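Local coordinates for protein carnitinyl-CoA dehydratase (PDB 3R0O) that probably catalyses a hydro-lyase reaction on a carnitinyl-CoA thioester, as a trimeric member of the crotonase (enoyl-CoA hydratase/isomerase) superfamily, at residues E176-S181 and W186-E191; A26-D31 and D49-A54; S129-A134 and L203-R208; H103-K108 and G230-E235. One frame throughout, in Å; residues are numbered along the deposited sequence.

Interaction 1. Residues E176-S181 and W186-E191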
# COMPACT_ATOMS: atom_id res chain seq x y z
N GLU A 176 10.57 -11.71 -13.73
CA GLU A 176 10.81 -12.99 -13.05
C GLU A 176 9.60 -13.48 -12.23
O GLU A 176 8.85 -12.66 -11.69
CB GLU A 176 12.04 -12.89 -12.14
CG GLU A 176 13.36 -13.01 -12.87
CD GLU A 176 14.52 -12.39 -12.11
OE1 GLU A 176 14.42 -12.16 -10.87
OE2 GLU A 176 15.54 -12.09 -12.77
N PRO A 177 9.42 -14.82 -12.12
CA PRO A 177 8.22 -15.31 -11.41
C PRO A 177 8.30 -15.19 -9.88
O PRO A 177 9.39 -14.99 -9.32
CB PRO A 177 8.13 -16.79 -11.85
CG PRO A 177 9.55 -17.18 -12.15
CD PRO A 177 10.19 -15.91 -12.75
N MET A 178 7.16 -15.29 -9.21
CA MET A 178 7.10 -15.36 -7.74
C MET A 178 6.41 -16.68 -7.37
O MET A 178 5.36 -17.00 -7.93
CB MET A 178 6.32 -14.17 -7.14
CG MET A 178 6.13 -14.28 -5.61
SD MET A 178 5.36 -12.80 -4.91
CE MET A 178 6.80 -11.69 -4.97
N THR A 179 6.98 -17.46 -6.44
CA THR A 179 6.33 -18.70 -6.04
C THR A 179 5.05 -18.43 -5.24
O THR A 179 4.87 -17.34 -4.65
CB THR A 179 7.23 -19.55 -5.14
OG1 THR A 179 7.45 -18.84 -3.93
CG2 THR A 179 8.59 -19.90 -5.83
N ALA A 180 4.16 -19.43 -5.19
CA ALA A 180 2.93 -19.32 -4.38
C ALA A 180 3.26 -19.00 -2.92
O ALA A 180 2.60 -18.16 -2.30
CB ALA A 180 2.11 -20.61 -4.46
N SER A 181 4.26 -19.69 -2.39
CA SER A 181 4.72 -19.50 -1.01
C SER A 181 5.16 -18.05 -0.75
O SER A 181 4.78 -17.45 0.26
CB SER A 181 5.84 -20.49 -0.70
OG SER A 181 6.52 -20.10 0.48
N TRP A 186 3.78 -12.42 1.24
CA TRP A 186 3.61 -10.99 1.02
C TRP A 186 2.16 -10.49 1.21
O TRP A 186 1.93 -9.30 1.24
CB TRP A 186 4.14 -10.59 -0.36
CG TRP A 186 5.66 -10.63 -0.46
CD1 TRP A 186 6.39 -11.39 -1.32
CD2 TRP A 186 6.60 -9.88 0.32
NE1 TRP A 186 7.74 -11.18 -1.12
CE2 TRP A 186 7.90 -10.26 -0.11
CE3 TRP A 186 6.48 -8.93 1.36
CZ2 TRP A 186 9.08 -9.70 0.46
CZ3 TRP A 186 7.65 -8.40 1.94
CH2 TRP A 186 8.93 -8.78 1.48
N GLY A 187 1.21 -11.40 1.34
CA GLY A 187 -0.20 -11.03 1.36
C GLY A 187 -0.82 -10.74 -0.01
O GLY A 187 -1.88 -10.11 -0.10
N LEU A 188 -0.14 -11.17 -1.07
CA LEU A 188 -0.67 -11.08 -2.42
C LEU A 188 -1.78 -12.12 -2.67
O LEU A 188 -2.67 -11.91 -3.49
CB LEU A 188 0.46 -11.28 -3.45
CG LEU A 188 0.07 -11.30 -4.94
CD1 LEU A 188 -0.49 -9.95 -5.47
CD2 LEU A 188 1.28 -11.70 -5.80
N ILE A 189 -1.70 -13.26 -1.99
CA ILE A 189 -2.74 -14.28 -2.11
C ILE A 189 -3.18 -14.69 -0.70
O ILE A 189 -2.52 -14.32 0.27
CB ILE A 189 -2.27 -15.49 -2.93
CG1 ILE A 189 -1.17 -16.25 -2.18
CG2 ILE A 189 -1.87 -15.05 -4.37
CD1 ILE A 189 -0.88 -17.60 -2.83
N ASN A 190 -4.30 -15.42 -0.58
CA ASN A 190 -4.88 -15.66 0.75
C ASN A 190 -4.56 -17.02 1.34
O ASN A 190 -4.59 -17.20 2.55
CB ASN A 190 -6.40 -15.42 0.78
CG ASN A 190 -6.78 -14.05 0.26
OD1 ASN A 190 -6.95 -13.88 -0.94
ND2 ASN A 190 -6.87 -13.06 1.16
N GLU A 191 -4.26 -17.98 0.48
CA GLU A 191 -4.04 -19.33 0.96
C GLU A 191 -3.26 -20.13 -0.07
O GLU A 191 -3.38 -19.89 -1.27
CB GLU A 191 -5.38 -20.01 1.27
CG GLU A 191 -5.23 -21.25 2.12
CD GLU A 191 -6.54 -21.91 2.46
OE1 GLU A 191 -7.61 -21.51 1.93
OE2 GLU A 191 -6.49 -22.87 3.26
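Met178 and Trp186 make the central contact between strand 178-179 and the end of the helix that follows it. The terminal methyl does most of the touching: Met178 CE lies 3.7 Å from Trp186 CD1 on the pyrrole part of the indole. The sulfur stands further back, with Met178 SD 5.1 Å from the centroid of that five-membered ring and 74° off its normal, an oblique Met-aromatic contact in which the two side chains cross at about a right angle. Met178 sends CG and SD out extended, and the bend at its last torsion (chi3 -75°) turns the methyl to the indole. The sulfur also faces Leu188, at 4.3 Å from SD to Leu188 CD2. Further along, Ile189 CD1 packs on the backbone carbonyl of Ala180, 3.6 Å from Ala180 O.

What positions these groups is a short helix, 180-186, framed at both ends. Thr179 is its N-cap, with OG1 accepting from the backbone N of Asp182, and Gly187 ends it in a Schellman motif, its positive phi turning the chain so that Leu188 and Ile189 fold back toward the start of the helix. Leu163 touches Met178, Trp186 and Leu188 alike, while Arg185 of the third subunit packs on Trp186. Beyond Ile189, Asn190 joins strand 131-135 through Val132.

Apart from the Ala180 carbonyl against Ile189 CD1, the material is thioether, indole and aliphatic carbon, and the contact rests on dispersion and shape; polar bonds lie in the frame, a side-chain N-cap at one end of the helix and backbone Schellman bonds at the other.

Interaction 2. Residues A26-D31 and D49-A54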
# COMPACT_ATOMS: atom_id res chain seq x y z
N ALA A 26 -21.25 -19.32 -8.06
CA ALA A 26 -21.06 -19.61 -9.47
C ALA A 26 -19.61 -19.95 -9.67
O ALA A 26 -18.72 -19.12 -9.40
CB ALA A 26 -21.44 -18.41 -10.33
N LEU A 27 -19.37 -21.19 -10.12
CA LEU A 27 -18.04 -21.69 -10.43
C LEU A 27 -17.80 -21.66 -11.95
O LEU A 27 -18.50 -22.34 -12.73
CB LEU A 27 -17.85 -23.12 -9.87
CG LEU A 27 -16.55 -23.88 -10.20
CD1 LEU A 27 -15.29 -23.26 -9.55
CD2 LEU A 27 -16.65 -25.37 -9.82
N ILE A 28 -16.80 -20.89 -12.35
CA ILE A 28 -16.42 -20.78 -13.75
C ILE A 28 -15.10 -21.49 -13.93
O ILE A 28 -14.17 -21.22 -13.19
CB ILE A 28 -16.20 -19.30 -14.15
CG1 ILE A 28 -17.46 -18.48 -13.83
CG2 ILE A 28 -15.74 -19.24 -15.63
CD1 ILE A 28 -17.26 -16.97 -13.84
N THR A 29 -15.02 -22.38 -14.91
CA THR A 29 -13.81 -23.14 -15.16
C THR A 29 -13.41 -22.83 -16.58
O THR A 29 -14.17 -23.13 -17.53
CB THR A 29 -14.04 -24.67 -15.00
OG1 THR A 29 -14.50 -24.96 -13.67
CG2 THR A 29 -12.75 -25.44 -15.26
N ILE A 30 -12.23 -22.24 -16.75
CA ILE A 30 -11.64 -22.14 -18.07
C ILE A 30 -11.24 -23.54 -18.50
O ILE A 30 -10.47 -24.19 -17.81
CB ILE A 30 -10.42 -21.22 -18.12
CG1 ILE A 30 -10.84 -19.79 -17.69
CG2 ILE A 30 -9.79 -21.28 -19.52
CD1 ILE A 30 -9.65 -18.81 -17.50
N ASP A 31 -11.81 -24.00 -19.62
CA ASP A 31 -11.67 -25.41 -19.98
C ASP A 31 -10.98 -25.62 -21.32
O ASP A 31 -11.61 -26.09 -22.27
CB ASP A 31 -13.04 -26.09 -19.97
CG ASP A 31 -12.95 -27.63 -19.98
OD1 ASP A 31 -11.86 -28.23 -19.80
OD2 ASP A 31 -14.02 -28.24 -20.16
N ASP A 49 -19.88 -13.37 -20.20
CA ASP A 49 -21.30 -13.70 -20.03
C ASP A 49 -21.58 -14.27 -18.64
O ASP A 49 -22.59 -13.93 -18.03
CB ASP A 49 -21.78 -14.73 -21.08
CG ASP A 49 -21.96 -14.11 -22.49
OD1 ASP A 49 -21.95 -12.88 -22.64
OD2 ASP A 49 -22.13 -14.88 -23.45
N ALA A 50 -20.68 -15.13 -18.16
CA ALA A 50 -20.85 -15.75 -16.84
C ALA A 50 -20.81 -14.71 -15.73
O ALA A 50 -21.60 -14.77 -14.78
CB ALA A 50 -19.81 -16.86 -16.58
N LEU A 51 -19.90 -13.76 -15.84
CA LEU A 51 -19.80 -12.72 -14.83
C LEU A 51 -21.05 -11.83 -14.80
O LEU A 51 -21.53 -11.49 -13.72
CB LEU A 51 -18.55 -11.85 -15.02
CG LEU A 51 -17.16 -12.37 -14.66
CD1 LEU A 51 -16.11 -11.27 -14.99
CD2 LEU A 51 -17.04 -12.78 -13.21
N GLU A 52 -21.56 -11.46 -15.99
CA GLU A 52 -22.73 -10.59 -16.07
C GLU A 52 -23.97 -11.25 -15.49
O GLU A 52 -24.79 -10.61 -14.84
CB GLU A 52 -23.05 -10.19 -17.52
CG GLU A 52 -22.37 -8.91 -17.96
CD GLU A 52 -22.68 -7.70 -17.06
OE1 GLU A 52 -23.78 -7.12 -17.16
OE2 GLU A 52 -21.79 -7.33 -16.26
N GLU A 53 -24.09 -12.54 -15.77
CA GLU A 53 -25.15 -13.38 -15.23
C GLU A 53 -25.02 -13.48 -13.68
O GLU A 53 -26.01 -13.34 -12.97
CB GLU A 53 -25.13 -14.74 -15.92
CG GLU A 53 -26.16 -15.78 -15.40
CD GLU A 53 -27.62 -15.31 -15.52
OE1 GLU A 53 -27.95 -14.62 -16.52
OE2 GLU A 53 -28.44 -15.66 -14.62
N ALA A 54 -23.80 -13.71 -13.17
CA ALA A 54 -23.57 -13.71 -11.71
C ALA A 54 -23.97 -12.38 -11.08
O ALA A 54 -24.58 -12.36 -10.01
CB ALA A 54 -22.12 -14.01 -11.38
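Ile28 on strand 25-30 meets Ala50 on helix 41-56 at the closest point of a small, wholly apolar contact. The tight part is the delta methyl: Ile28 CD1 sits 3.7 Å from Ala50 CB, with Ile28 CG1 close behind at 4.0 Å from the same methyl. A first torsion of -55° sets CG1 trans to the carbonyl carbon, and from there the ethyl arm runs on extended toward the helix. Leu51 supplies a second, slacker touch, 4.2 Å from its CD2 to Ile28 CD1. Looser still are Ala26 and Ala54, whose methyls face the opposite segment without closing to contact distance. Asp49 and Glu53 form the helix's solvent side; Asp49 OD1 is bonded to His90.

Small alanines on the inner side of the helix let it lie close to the strand, the CA atoms of Ile28 and Ala50 being 7.4 Å apart. Val63 of the neighbouring strand 62-67 touches both Ile28 and Ala54, and Val19 packs on Ala50. The pair thus belongs to a beta-alpha-beta crossover, in which the helix covers the two parallel strands it links. Built from methyl groups and lacking a directional bond, the interface implies hydrophobic burial as its source of cohesion.

Interaction 3. Residues S129-A134 and L203-R208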
# COMPACT_ATOMS: atom_id res chain seq x y z
N SER A 129 -9.08 -10.30 -9.35
CA SER A 129 -10.02 -11.01 -8.45
C SER A 129 -9.93 -10.41 -7.04
O SER A 129 -8.97 -9.70 -6.74
CB SER A 129 -9.71 -12.51 -8.44
OG SER A 129 -9.80 -13.05 -9.76
N ASP A 130 -10.95 -10.61 -6.21
CA ASP A 130 -10.92 -10.09 -4.85
C ASP A 130 -9.98 -10.88 -3.91
O ASP A 130 -9.30 -10.30 -3.05
CB ASP A 130 -12.33 -10.04 -4.28
CG ASP A 130 -13.24 -9.16 -5.12
OD1 ASP A 130 -12.77 -8.06 -5.51
OD2 ASP A 130 -14.38 -9.57 -5.41
N LEU A 131 -9.99 -12.20 -4.07
CA LEU A 131 -9.31 -13.12 -3.19
C LEU A 131 -8.62 -14.18 -4.06
O LEU A 131 -9.02 -14.43 -5.21
CB LEU A 131 -10.34 -13.75 -2.25
CG LEU A 131 -11.09 -12.73 -1.35
CD1 LEU A 131 -12.31 -13.34 -0.69
CD2 LEU A 131 -10.16 -12.17 -0.29
N VAL A 132 -7.57 -14.80 -3.54
CA VAL A 132 -6.83 -15.82 -4.30
C VAL A 132 -6.41 -17.00 -3.45
O VAL A 132 -5.81 -16.80 -2.39
CB VAL A 132 -5.55 -15.24 -5.00
CG1 VAL A 132 -4.82 -16.36 -5.76
CG2 VAL A 132 -5.91 -14.10 -5.95
N ILE A 133 -6.70 -18.22 -3.93
CA ILE A 133 -6.14 -19.44 -3.35
C ILE A 133 -5.31 -20.11 -4.43
O ILE A 133 -5.76 -20.25 -5.57
CB ILE A 133 -7.21 -20.41 -2.79
CG1 ILE A 133 -7.95 -19.73 -1.63
CG2 ILE A 133 -6.55 -21.71 -2.27
CD1 ILE A 133 -9.00 -20.57 -0.97
N ALA A 134 -4.07 -20.45 -4.09
CA ALA A 134 -3.19 -21.11 -5.05
C ALA A 134 -2.76 -22.48 -4.52
O ALA A 134 -2.67 -22.68 -3.32
CB ALA A 134 -1.96 -20.25 -5.35
N LEU A 203 -14.16 -22.99 -2.68
CA LEU A 203 -15.54 -23.08 -2.24
C LEU A 203 -15.65 -22.91 -0.75
O LEU A 203 -16.56 -22.24 -0.29
CB LEU A 203 -16.25 -24.36 -2.73
CG LEU A 203 -16.39 -24.49 -4.25
CD1 LEU A 203 -16.87 -25.92 -4.60
CD2 LEU A 203 -17.35 -23.43 -4.81
N ALA A 204 -14.72 -23.49 0.02
CA ALA A 204 -14.73 -23.31 1.47
C ALA A 204 -14.55 -21.83 1.84
O ALA A 204 -15.25 -21.31 2.72
CB ALA A 204 -13.69 -24.24 2.19
N LEU A 205 -13.66 -21.13 1.15
CA LEU A 205 -13.52 -19.69 1.38
C LEU A 205 -14.81 -18.92 1.02
O LEU A 205 -15.29 -18.10 1.81
CB LEU A 205 -12.31 -19.13 0.61
CG LEU A 205 -12.14 -17.60 0.65
CD1 LEU A 205 -12.11 -17.10 2.08
CD2 LEU A 205 -10.91 -17.15 -0.09
N ALA A 206 -15.40 -19.24 -0.14
CA ALA A 206 -16.67 -18.65 -0.54
C ALA A 206 -17.78 -18.84 0.50
O ALA A 206 -18.58 -17.92 0.74
CB ALA A 206 -17.11 -19.22 -1.90
N GLU A 207 -17.84 -20.02 1.12
CA GLU A 207 -18.87 -20.33 2.10
C GLU A 207 -18.69 -19.52 3.40
O GLU A 207 -19.64 -19.33 4.15
CB GLU A 207 -18.92 -21.85 2.39
N ARG A 208 -17.47 -19.03 3.62
CA ARG A 208 -17.16 -18.13 4.74
C ARG A 208 -17.54 -16.67 4.42
O ARG A 208 -17.38 -15.77 5.26
CB ARG A 208 -15.68 -18.25 5.11
CG ARG A 208 -15.40 -19.50 5.96
CD ARG A 208 -13.94 -19.87 5.94
NE ARG A 208 -13.08 -18.72 6.20
CZ ARG A 208 -11.91 -18.51 5.58
NH1 ARG A 208 -11.46 -19.37 4.67
NH2 ARG A 208 -11.21 -17.43 5.87
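Leu205 contributes the most buried surface here, 71 Å², reaching from helix 198-210 to two residues of strand 131-135, Ile133 and Leu131. Because its CG lies opposite the backbone N (chi1 174°), the isobutyl group leaves the helix in the direction of the strand and presents CD2 between the two. Ile133, next in buried area, meets it twice: Ile133 CD1 is 3.9 Å from Leu205 CB and 4.0 Å from Leu205 CD2, the two side chains sliding past one another in opposite directions. Leu131 contributes nearly as much, its CB and its CD1 each 4.1 Å from Leu205 CD2, so that this one methyl touches both strand residues. Leu131 and Ile133, two positions apart, show the usual alternation of a strand: both face the helix, whereas Val132 between them turns to the other side.

The other methyl of Leu205 serves a different neighbour. Its CD1 lies 3.3 Å above the plane of the Arg208 guanidinium, offset toward the rim, while Arg208 NE makes a salt bridge with Glu176 of the second subunit, bringing the trimer interface to the edge of this hydrophobic patch.

Within the crotonase core, Ile133 is also touched by Val198 and Ala201 of the same helix and by Val193 of strand 191-193, outermost of the sheet within this chain. Strand 131-135 itself lies between 110-114 and 191-193 in the sheet, with helix 198-210 packed across it.

Interaction 4. Residues H103-K108 and G230-E235. With EDO (1,2-ethanediol), chain D.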
# COMPACT_ATOMS: atom_id res chain seq x y z
N HIS A 103 -11.59 -5.91 -16.58
CA HIS A 103 -12.14 -4.56 -16.43
C HIS A 103 -13.66 -4.71 -16.43
O HIS A 103 -14.37 -4.06 -17.19
CB HIS A 103 -11.62 -3.64 -17.55
CG HIS A 103 -11.96 -2.18 -17.39
ND1 HIS A 103 -11.62 -1.24 -18.33
CD2 HIS A 103 -12.62 -1.51 -16.41
CE1 HIS A 103 -12.04 -0.05 -17.93
NE2 HIS A 103 -12.64 -0.18 -16.77
N HIS A 104 -14.12 -5.61 -15.57
CA HIS A 104 -15.53 -6.02 -15.55
C HIS A 104 -15.92 -6.12 -14.08
O HIS A 104 -16.05 -7.21 -13.53
CB HIS A 104 -15.68 -7.36 -16.31
CG HIS A 104 -17.10 -7.80 -16.53
ND1 HIS A 104 -17.43 -8.86 -17.36
CD2 HIS A 104 -18.29 -7.34 -16.05
CE1 HIS A 104 -18.74 -9.03 -17.38
NE2 HIS A 104 -19.28 -8.13 -16.58
N PHE A 105 -16.07 -4.96 -13.43
CA PHE A 105 -16.43 -4.97 -12.00
C PHE A 105 -17.85 -5.54 -11.77
O PHE A 105 -18.77 -5.20 -12.51
CB PHE A 105 -16.30 -3.56 -11.40
CG PHE A 105 -16.57 -3.50 -9.91
CD1 PHE A 105 -15.53 -3.56 -9.00
CD2 PHE A 105 -17.87 -3.36 -9.44
CE1 PHE A 105 -15.78 -3.50 -7.63
CE2 PHE A 105 -18.12 -3.31 -8.07
CZ PHE A 105 -17.08 -3.37 -7.17
N ILE A 106 -18.01 -6.43 -10.78
CA ILE A 106 -19.35 -6.86 -10.34
C ILE A 106 -19.46 -6.78 -8.82
O ILE A 106 -18.44 -6.78 -8.12
CB ILE A 106 -19.70 -8.29 -10.82
CG1 ILE A 106 -18.77 -9.36 -10.22
CG2 ILE A 106 -19.64 -8.38 -12.35
CD1 ILE A 106 -19.30 -10.81 -10.35
N ASP A 107 -20.69 -6.75 -8.30
CA ASP A 107 -20.91 -6.62 -6.86
C ASP A 107 -20.50 -7.85 -6.06
O ASP A 107 -20.14 -7.74 -4.90
CB ASP A 107 -22.39 -6.34 -6.59
CG ASP A 107 -22.83 -4.97 -7.09
OD1 ASP A 107 -22.06 -3.99 -7.00
OD2 ASP A 107 -23.97 -4.88 -7.55
N LYS A 108 -20.57 -9.02 -6.70
CA LYS A 108 -20.32 -10.30 -6.05
C LYS A 108 -18.82 -10.55 -5.86
O LYS A 108 -18.03 -10.23 -6.75
CB LYS A 108 -20.95 -11.44 -6.87
CG LYS A 108 -22.34 -11.13 -7.46
CD LYS A 108 -23.37 -10.75 -6.37
CE LYS A 108 -24.65 -10.14 -7.01
NZ LYS A 108 -25.52 -11.20 -7.57
N GLY A 230 -20.56 0.58 -11.05
CA GLY A 230 -19.74 -0.41 -11.73
C GLY A 230 -18.41 0.06 -12.29
O GLY A 230 -17.78 -0.65 -13.07
N ILE A 231 -17.97 1.25 -11.87
CA ILE A 231 -16.74 1.84 -12.37
C ILE A 231 -15.84 2.24 -11.19
O ILE A 231 -16.29 2.93 -10.25
CB ILE A 231 -17.04 3.13 -13.20
CG1 ILE A 231 -17.88 2.83 -14.47
CG2 ILE A 231 -15.74 3.90 -13.56
CD1 ILE A 231 -17.20 1.85 -15.51
N ILE A 232 -14.57 1.82 -11.24
CA ILE A 232 -13.59 2.30 -10.28
C ILE A 232 -12.92 3.54 -10.88
O ILE A 232 -12.01 3.43 -11.73
CB ILE A 232 -12.55 1.20 -9.86
CG1 ILE A 232 -13.25 0.04 -9.17
CG2 ILE A 232 -11.46 1.81 -8.90
CD1 ILE A 232 -12.47 -1.31 -9.21
N GLY A 233 -13.37 4.70 -10.44
CA GLY A 233 -12.95 5.98 -11.01
C GLY A 233 -11.44 6.16 -11.05
O GLY A 233 -10.88 6.54 -12.08
N ALA A 234 -10.78 5.86 -9.94
CA ALA A 234 -9.34 6.02 -9.82
C ALA A 234 -8.55 5.10 -10.74
O ALA A 234 -7.39 5.40 -11.05
CB ALA A 234 -8.90 5.79 -8.32
N GLU A 235 -9.13 3.98 -11.19
CA GLU A 235 -8.43 3.10 -12.14
C GLU A 235 -8.49 3.51 -13.61
O GLU A 235 -7.61 3.17 -14.39
CB GLU A 235 -8.85 1.62 -12.01
CG GLU A 235 -8.11 0.90 -10.95
CD GLU A 235 -8.27 -0.59 -11.01
OE1 GLU A 235 -9.34 -1.08 -11.45
OE2 GLU A 235 -7.33 -1.28 -10.61
C1 EDO D . -14.04 -9.73 -12.26
O1 EDO D . -15.26 -9.26 -11.69
C2 EDO D . -12.87 -9.39 -11.34
O2 EDO D . -13.25 -9.59 -9.97
O HOH W 1 -13.35 0.66 -13.49
O HOH W 2 -15.81 -2.17 -14.57
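Phe105 makes a surface contact, partly apolar and partly water-mediated, with Gly230 and Ile232, joining the loop before strand 110-114 to the small antiparallel hairpin of strand 227-228 and a weakly bonded strand at about 231-232 in this crotonase-fold chain. Arg222, near the end of helix 214-225, and Ala227 of the hairpin both touch Phe105, and Arg222 is also salt-bridged to Asp107, tying the loop to that helix.

The phenyl group carries most of the packing. A trans first torsion (chi1 -176°) swings the ring away from its own N-H and over to the hairpin, where Phe105 CD1 lies 3.8 Å from Ile232 CD1 and the phenylalanine and isoleucine side chains run roughly perpendicular. On the other ortho carbon, Phe105 CD2 is 4.2 Å from Gly230 CA, and Phe105 CB is 3.7 Å from Gly230 O. Positive phi at Gly230 suits the turn of the hairpin and favours glycine.

Water completes the join. One water bonded to Ile232 N reaches His103 NE2 only weakly, and the ring of His103 is stacked with Trp239. On the loop's other side, an ethanediol, probably from the crystallisation liquor, donates from O1 to His104 O and is also bonded to Thr110. A second water spans the closest backbones, accepting from Phe105 N at 3.0 Å and donating to Gly230 O at 2.9 Å.

Overall arrangement
Interactions 1 and 3 meet directly on the sheet: Asn190 N lies 2.7 Å from Val132 O and Glu191 O 3.0 Å from Ala134 N, probable hydrogen bonds that continue strand pairing, and both contacts reach the second subunit. Interactions 2 and 4 are joined instead by side chains, with Glu52 OE2 2.7 Å from His104 NE2 and Lys108 NZ 2.9 Å from Ala54 O. Interactions 2 and 3 pack different helices on one sheet, their centres 15 Å apart, without touching. Interactions 3 and 4 touch where Asp130 OD2 packs 3.9 Å from Lys108 O. One ethanediol lies by both Leu51 and His104; another is near Trp186. They may mark pockets, though they probably come from the crystallisation liquor.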